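Carboxysome shell vertex protein CcmL (Synechocystis sp., PDB 2QW7) probably forms the pentameric vertices of the shell of the carboxysome, the polyhedral inclusion that sequesters RuBisCO, and is modelled to induce curvature in otherwise flat hexagonal CcmK layers. Local coordinates at residues 2-7 and 27-32; 47-52 and 79-84. All coordinates share one frame; numbering follows the deposited sequence.

Contact 1: residues 2-7 and 27-32; sequences QLAKVL and VQFLDT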
ATOM      1  N   GLN A   2       0.577 -12.914  -1.111  1.00 30.24           N
ATOM      2  CA  GLN A   2       0.200 -13.429   0.232  1.00 25.54           C
ATOM      3  C   GLN A   2      -0.444 -14.800   0.204  1.00 26.29           C
ATOM      4  O   GLN A   2      -1.166 -15.183  -0.700  1.00 24.97           O
ATOM      5  CB  GLN A   2      -0.708 -12.476   1.019  1.00 25.97           C
ATOM      6  CG  GLN A   2      -0.120 -11.137   1.571  1.00 20.01           C
ATOM      7  CD  GLN A   2       0.731 -11.220   2.762  1.00 16.66           C
ATOM      8  OE1 GLN A   2       0.244 -11.318   3.925  1.00 32.92           O
ATOM      9  NE2 GLN A   2       2.030 -11.105   2.540  1.00  6.62           N
ATOM     10  N   LEU A   3      -0.132 -15.577   1.226  1.00 29.63           N
ATOM     11  CA  LEU A   3      -0.681 -16.895   1.326  1.00 27.41           C
ATOM     12  C   LEU A   3      -2.056 -16.586   1.958  1.00 26.61           C
ATOM     13  O   LEU A   3      -2.148 -15.727   2.835  1.00 24.49           O
ATOM     14  CB  LEU A   3       0.188 -17.804   2.175  1.00 29.46           C
ATOM     15  CG  LEU A   3       1.668 -18.164   1.959  1.00 28.55           C
ATOM     16  CD1 LEU A   3       2.254 -18.612   3.418  1.00 20.59           C
ATOM     17  CD2 LEU A   3       1.907 -19.186   0.847  1.00 17.79           C
ATOM     18  N   ALA A   4      -3.088 -17.272   1.468  1.00 25.21           N
ATOM     19  CA  ALA A   4      -4.463 -17.089   1.864  1.00 26.02           C
ATOM     20  C   ALA A   4      -5.276 -18.351   1.655  1.00 27.67           C
ATOM     21  O   ALA A   4      -4.915 -19.202   0.837  1.00 28.29           O
ATOM     22  CB  ALA A   4      -5.079 -16.017   1.095  1.00 13.44           C
ATOM     23  N   LYS A   5      -6.372 -18.430   2.416  1.00 27.47           N
ATOM     24  CA  LYS A   5      -7.331 -19.538   2.378  1.00 28.64           C
ATOM     25  C   LYS A   5      -8.664 -19.029   1.792  1.00 26.81           C
ATOM     26  O   LYS A   5      -9.101 -17.906   2.123  1.00 22.93           O
ATOM     27  CB  LYS A   5      -7.620 -20.082   3.798  1.00 30.66           C
ATOM     28  CG  LYS A   5      -8.462 -21.333   3.868  1.00 28.20           C
ATOM     29  CD  LYS A   5      -8.044 -22.164   5.095  1.00 33.33           C
ATOM     30  CE  LYS A   5      -8.867 -23.435   5.351  1.00 33.24           C
ATOM     31  NZ  LYS A   5      -8.012 -24.437   6.051  1.00 30.06           N
ATOM     32  N   VAL A   6      -9.294 -19.844   0.939  1.00 23.90           N
ATOM     33  CA  VAL A   6     -10.572 -19.444   0.380  1.00 22.66           C
ATOM     34  C   VAL A   6     -11.688 -19.693   1.360  1.00 23.70           C
ATOM     35  O   VAL A   6     -11.917 -20.815   1.810  1.00 23.96           O
ATOM     36  CB  VAL A   6     -10.868 -20.043  -1.015  1.00 20.94           C
ATOM     37  CG1 VAL A   6     -12.233 -19.629  -1.455  1.00 19.34           C
ATOM     38  CG2 VAL A   6      -9.853 -19.523  -2.071  1.00 15.18           C
ATOM     39  N   LEU A   7     -12.346 -18.605   1.743  1.00 26.58           N
ATOM     40  CA  LEU A   7     -13.439 -18.626   2.686  1.00 27.04           C
ATOM     41  C   LEU A   7     -14.805 -18.726   2.035  1.00 28.55           C
ATOM     42  O   LEU A   7     -15.682 -19.448   2.471  1.00 29.63           O
ATOM     43  CB  LEU A   7     -13.382 -17.373   3.519  1.00 30.84           C
ATOM     44  CG  LEU A   7     -12.609 -17.492   4.817  1.00 29.78           C
ATOM     45  CD1 LEU A   7     -11.289 -18.219   4.560  1.00 32.72           C
ATOM     46  CD2 LEU A   7     -12.425 -16.088   5.333  1.00 23.12           C
ATOM     47  N   VAL A  27     -10.906 -14.200   0.190  1.00 28.41           N
ATOM     48  CA  VAL A  27      -9.745 -14.950   0.658  1.00 25.73           C
ATOM     49  C   VAL A  27      -9.111 -14.339   1.874  1.00 26.90           C
ATOM     50  O   VAL A  27      -8.561 -13.235   1.770  1.00 26.28           O
ATOM     51  CB  VAL A  27      -8.647 -15.061  -0.438  1.00 25.32           C
ATOM     52  CG1 VAL A  27      -9.047 -16.168  -1.340  1.00 25.55           C
ATOM     53  CG2 VAL A  27      -8.326 -13.704  -1.235  1.00  9.48           C
ATOM     54  N   GLN A  28      -9.137 -15.075   2.996  1.00 24.91           N
ATOM     55  CA  GLN A  28      -8.529 -14.655   4.273  1.00 21.72           C
ATOM     56  C   GLN A  28      -7.026 -14.889   4.294  1.00 26.44           C
ATOM     57  O   GLN A  28      -6.543 -15.992   3.964  1.00 28.43           O
ATOM     58  CB  GLN A  28      -9.108 -15.466   5.405  1.00 26.19           C
ATOM     59  CG  GLN A  28      -8.522 -15.074   6.782  1.00 24.13           C
ATOM     60  CD  GLN A  28      -9.438 -15.451   7.867  1.00 22.81           C
ATOM     61  OE1 GLN A  28      -9.944 -16.577   7.940  1.00 26.05           O
ATOM     62  NE2 GLN A  28      -9.627 -14.532   8.782  1.00 37.28           N
ATOM     63  N   PHE A  29      -6.262 -13.879   4.703  1.00 27.70           N
ATOM     64  CA  PHE A  29      -4.810 -14.041   4.722  1.00 25.31           C
ATOM     65  C   PHE A  29      -4.307 -14.935   5.852  1.00 30.16           C
ATOM     66  O   PHE A  29      -4.936 -15.089   6.974  1.00 26.38           O
ATOM     67  CB  PHE A  29      -4.105 -12.708   4.812  1.00 31.23           C
ATOM     68  CG  PHE A  29      -4.192 -11.852   3.548  1.00 29.39           C
ATOM     69  CD1 PHE A  29      -4.189 -10.490   3.652  1.00 25.32           C
ATOM     70  CD2 PHE A  29      -4.185 -12.403   2.277  1.00 30.16           C
ATOM     71  CE1 PHE A  29      -4.173  -9.677   2.473  1.00 33.32           C
ATOM     72  CE2 PHE A  29      -4.254 -11.581   1.127  1.00 31.71           C
ATOM     73  CZ  PHE A  29      -4.227 -10.213   1.220  1.00 21.69           C
ATOM     74  N   LEU A  30      -3.173 -15.573   5.501  1.00 29.55           N
ATOM     75  CA  LEU A  30      -2.477 -16.506   6.395  1.00 27.38           C
ATOM     76  C   LEU A  30      -1.080 -15.998   6.773  1.00 29.34           C
ATOM     77  O   LEU A  30      -0.394 -15.375   6.015  1.00 25.29           O
ATOM     78  CB  LEU A  30      -2.320 -17.844   5.703  1.00 26.56           C
ATOM     79  CG  LEU A  30      -3.417 -18.895   5.773  1.00 23.84           C
ATOM     80  CD1 LEU A  30      -4.725 -18.350   5.373  1.00 27.34           C
ATOM     81  CD2 LEU A  30      -2.998 -20.030   4.908  1.00 15.90           C
ATOM     82  N   ASP A  31      -0.616 -16.301   7.970  1.00 32.04           N
ATOM     83  CA  ASP A  31       0.732 -15.857   8.296  1.00 33.02           C
ATOM     84  C   ASP A  31       1.806 -16.907   7.871  1.00 34.55           C
ATOM     85  O   ASP A  31       1.505 -17.859   7.151  1.00 34.29           O
ATOM     86  CB  ASP A  31       0.797 -15.473   9.791  1.00 26.60           C
ATOM     87  CG  ASP A  31       0.703 -16.602  10.637  1.00 22.13           C
ATOM     88  OD1 ASP A  31       1.075 -17.694  10.128  1.00 22.86           O
ATOM     89  OD2 ASP A  31       0.287 -16.392  11.796  1.00 27.57           O
ATOM     90  N   THR A  32       3.050 -16.724   8.329  1.00 36.13           N
ATOM     91  CA  THR A  32       4.159 -17.644   7.999  1.00 35.52           C
ATOM     92  C   THR A  32       4.039 -18.984   8.728  1.00 37.80           C
ATOM     93  O   THR A  32       4.764 -19.910   8.403  1.00 38.43           O
ATOM     94  CB  THR A  32       5.593 -17.155   8.340  1.00 35.33           C
ATOM     95  OG1 THR A  32       5.673 -16.920   9.746  1.00 40.39           O
ATOM     96  CG2 THR A  32       5.985 -15.914   7.560  1.00 35.33           C
TER
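Ala4 faces Phe29 and Val6 faces Val27 as non-hydrogen-bonded pairs of an antiparallel ladder, while Lys5 and Gln28 between them exchange two backbone hydrogen bonds, Lys5 N to Gln28 O at 2.9 Å and Gln28 N to Lys5 O at 3.0 Å. A third bond, Leu30 N to Leu3 O, carries the ladder on, its donor tilted 34° from the carbonyl plane. On the face bearing Ala4 and Phe29, the aromatic ring takes Gln2 CB over one side in a CH-pi contact, 4.0 Å from CB to the ring centroid, and Ala4 CB at its edge. Gln2 CG, anti to the carbonyl carbon (chi1 -70°), lies above the ring centre; the chain then bends at chi2, and the amide stands almost perpendicular to the ring, its NE2 bonded to Tyr40 O and Glu41 OE1 of a neighbouring subunit. Val6 CG2 meets Val27 CG1 at 3.5 Å on this same face, which strand 54-59 helps to bury. On the face that carries Gln28, both methyls of Leu7 come up against Gln28 CB, CD2 the nearer at 3.4 Å. Leu30 CD1 packs on Lys5 N (3.4 Å) and CB. Such a twisted antiparallel pair, with one largely apolar face, is consistent with the curled, OB-like beta barrel of the CcmL/EutN family.

Contact 2: residues 47-52 and 79-84; sequences VGAGLN and VGIIDT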
ATOM      1  N   VAL A  47      -7.775 -18.539 -11.622  1.00 28.12           N
ATOM      2  CA  VAL A  47      -7.149 -19.844 -11.491  1.00 28.68           C
ATOM      3  C   VAL A  47      -8.131 -21.021 -11.142  1.00 32.45           C
ATOM      4  O   VAL A  47      -7.867 -22.200 -11.422  1.00 32.56           O
ATOM      5  CB  VAL A  47      -5.902 -19.586 -10.532  1.00 23.11           C
ATOM      6  CG1 VAL A  47      -5.842 -20.421  -9.232  1.00 18.58           C
ATOM      7  CG2 VAL A  47      -4.634 -19.607 -11.309  1.00 18.24           C
ATOM      8  N   GLY A  48      -9.299 -20.710 -10.590  1.00 33.40           N
ATOM      9  CA  GLY A  48     -10.299 -21.726 -10.294  1.00 31.26           C
ATOM     10  C   GLY A  48     -10.157 -22.349  -8.903  1.00 30.11           C
ATOM     11  O   GLY A  48     -10.139 -23.572  -8.748  1.00 29.66           O
ATOM     12  N   ALA A  49     -10.027 -21.503  -7.893  1.00 28.87           N
ATOM     13  CA  ALA A  49      -9.829 -21.971  -6.536  1.00 28.61           C
ATOM     14  C   ALA A  49     -11.106 -22.281  -5.815  1.00 28.38           C
ATOM     15  O   ALA A  49     -12.123 -21.653  -6.075  1.00 31.75           O
ATOM     16  CB  ALA A  49      -9.038 -20.926  -5.710  1.00 29.46           C
ATOM     17  N   GLY A  50     -11.035 -23.200  -4.857  1.00 27.57           N
ATOM     18  CA  GLY A  50     -12.222 -23.594  -4.109  1.00 26.53           C
ATOM     19  C   GLY A  50     -12.140 -23.539  -2.602  1.00 25.23           C
ATOM     20  O   GLY A  50     -11.067 -23.504  -2.009  1.00 23.40           O
ATOM     21  N   LEU A  51     -13.299 -23.621  -1.970  1.00 27.31           N
ATOM     22  CA  LEU A  51     -13.372 -23.463  -0.507  1.00 27.13           C
ATOM     23  C   LEU A  51     -12.247 -24.176   0.217  1.00 24.92           C
ATOM     24  O   LEU A  51     -11.959 -25.344  -0.053  1.00 27.34           O
ATOM     25  CB  LEU A  51     -14.711 -23.926   0.062  1.00 27.03           C
ATOM     26  CG  LEU A  51     -14.933 -23.409   1.485  1.00 29.70           C
ATOM     27  CD1 LEU A  51     -15.469 -21.972   1.426  1.00 29.09           C
ATOM     28  CD2 LEU A  51     -15.867 -24.306   2.276  1.00 28.35           C
ATOM     29  N   ASN A  52     -11.619 -23.452   1.133  1.00 23.43           N
ATOM     30  CA  ASN A  52     -10.567 -24.012   1.989  1.00 25.85           C
ATOM     31  C   ASN A  52      -9.209 -24.301   1.378  1.00 28.03           C
ATOM     32  O   ASN A  52      -8.277 -24.612   2.134  1.00 28.80           O
ATOM     33  CB  ASN A  52     -11.130 -25.231   2.711  1.00 25.81           C
ATOM     34  CG  ASN A  52     -12.249 -24.848   3.603  1.00 23.16           C
ATOM     35  OD1 ASN A  52     -12.272 -23.721   4.143  1.00 22.06           O
ATOM     36  ND2 ASN A  52     -13.207 -25.738   3.751  1.00 22.10           N
ATOM     37  N   VAL A  79      -3.833 -15.704  -8.043  1.00 28.02           N
ATOM     38  CA  VAL A  79      -2.899 -15.959  -9.173  1.00 26.15           C
ATOM     39  C   VAL A  79      -2.342 -17.392  -9.145  1.00 26.16           C
ATOM     40  O   VAL A  79      -1.648 -17.790 -10.072  1.00 21.80           O
ATOM     41  CB  VAL A  79      -1.790 -14.903  -9.174  1.00 25.03           C
ATOM     42  CG1 VAL A  79      -2.381 -13.540  -9.471  1.00 24.69           C
ATOM     43  CG2 VAL A  79      -1.067 -14.821  -7.780  1.00 25.90           C
ATOM     44  N   GLY A  80      -2.685 -18.148  -8.072  1.00 23.54           N
ATOM     45  CA  GLY A  80      -2.335 -19.567  -8.016  1.00 23.00           C
ATOM     46  C   GLY A  80      -2.758 -20.350  -6.798  1.00 24.38           C
ATOM     47  O   GLY A  80      -3.024 -19.782  -5.729  1.00 22.87           O
ATOM     48  N   ILE A  81      -2.819 -21.674  -6.966  1.00 25.89           N
ATOM     49  CA  ILE A  81      -3.194 -22.557  -5.850  1.00 26.32           C
ATOM     50  C   ILE A  81      -1.882 -23.187  -5.358  1.00 29.77           C
ATOM     51  O   ILE A  81      -1.034 -23.625  -6.165  1.00 30.97           O
ATOM     52  CB  ILE A  81      -4.354 -23.638  -6.062  1.00 26.79           C
ATOM     53  CG1 ILE A  81      -5.614 -23.041  -6.706  1.00 23.44           C
ATOM     54  CG2 ILE A  81      -4.788 -24.198  -4.671  1.00 21.93           C
ATOM     55  CD1 ILE A  81      -6.638 -24.122  -7.084  1.00 21.61           C
ATOM     56  N   ILE A  82      -1.771 -23.243  -4.020  1.00 29.11           N
ATOM     57  CA  ILE A  82      -0.553 -23.694  -3.389  1.00 27.54           C
ATOM     58  C   ILE A  82      -0.577 -25.192  -3.181  1.00 27.51           C
ATOM     59  O   ILE A  82      -1.548 -25.718  -2.650  1.00 31.23           O
ATOM     60  CB  ILE A  82      -0.268 -22.917  -2.070  1.00 24.80           C
ATOM     61  CG1 ILE A  82      -0.238 -21.431  -2.366  1.00 21.57           C
ATOM     62  CG2 ILE A  82       1.123 -23.294  -1.456  1.00 15.38           C
ATOM     63  CD1 ILE A  82      -0.361 -20.633  -1.180  1.00 26.67           C
ATOM     64  N   ASP A  83       0.465 -25.891  -3.630  1.00 28.33           N
ATOM     65  CA  ASP A  83       0.541 -27.374  -3.421  1.00 29.18           C
ATOM     66  C   ASP A  83       1.315 -27.584  -2.079  1.00 29.49           C
ATOM     67  O   ASP A  83       0.837 -28.193  -1.097  1.00 27.05           O
ATOM     68  CB  ASP A  83       1.142 -28.140  -4.610  1.00 22.41           C
ATOM     69  CG  ASP A  83       0.700 -27.570  -6.055  1.00 30.01           C
ATOM     70  OD1 ASP A  83       0.675 -26.319  -6.318  1.00 37.16           O
ATOM     71  OD2 ASP A  83       0.406 -28.352  -6.987  1.00 11.37           O
ATOM     72  N   THR A  84       2.480 -26.947  -1.993  1.00 30.20           N
ATOM     73  CA  THR A  84       3.321 -27.043  -0.799  1.00 28.79           C
ATOM     74  C   THR A  84       4.076 -25.755  -0.439  1.00 28.85           C
ATOM     75  O   THR A  84       4.503 -24.951  -1.322  1.00 25.24           O
ATOM     76  CB  THR A  84       4.381 -28.171  -0.938  1.00 34.96           C
ATOM     77  OG1 THR A  84       5.062 -28.098  -2.219  1.00 31.80           O
ATOM     78  CG2 THR A  84       3.722 -29.544  -0.752  1.00 36.75           C
TER
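Val47 and Ile81 meet through their CG1 atoms, 3.6 Å apart, with the two branched side chains slanting across one another. Each reaches toward the opposite segment: Val47 from the loop that follows strand 39-45, Ile81 from strand 76-86. The two branches of Val47 divide their work. CG1 lies against Ile81 and also approaches Gly80 CA at 3.8 Å, whereas CG2 turns to the backbone of Val79, 3.7 Å from its carbonyl O. Ile81 sets its CG1 anti to the carbonyl carbon (chi1 -49°), and the extended arm beyond it (chi2 172°) carries CD1 to the loop backbone. There CD1 comes within 3.9 Å of both Ala49 CA and Gly48 O, while Ala49 CB touches Ile81 CG1 at 4.1 Å; Ile81 CG1 thus meets both Val47 CG1 and Ala49 CB. At the backbone angles of Gly48, between those two, a CB would be jammed against the preceding carbonyl O, which calls for glycine, and the bend is further held by Asp45, whose OD2 accepts a hydrogen bond from Ala49 N. Val79 and Gly80 form a classic beta bulge opposite Leu56. With no hydrogen bond between the segments, the loop meets the strand by van der Waals contacts, which set no strict direction, while Val79 O and Ile81 O accept hydrogen bonds from the hydroxyls of Thr16 and Ser12 of a neighbouring subunit.

Contact 1 is the more deeply buried and extensive of the two, covering 565 Å² against 191 Å², and it joins neighbouring strands by backbone hydrogen bonds as well as side chains. Contact 2, partly buried, lays a loop on a strand by apolar touches. Their centres lie about 11 Å apart, and both reach the same curled sheet. They also meet directly: Val6 O and Asn52 N make a probable hydrogen bond at 2.7 Å, and Leu3 CD2 packs on Ile82 CD1. Both border a second subunit, contact 1 through Tyr40 of that chain and contact 2 by extending the sheet antiparallel across the pentamer interface.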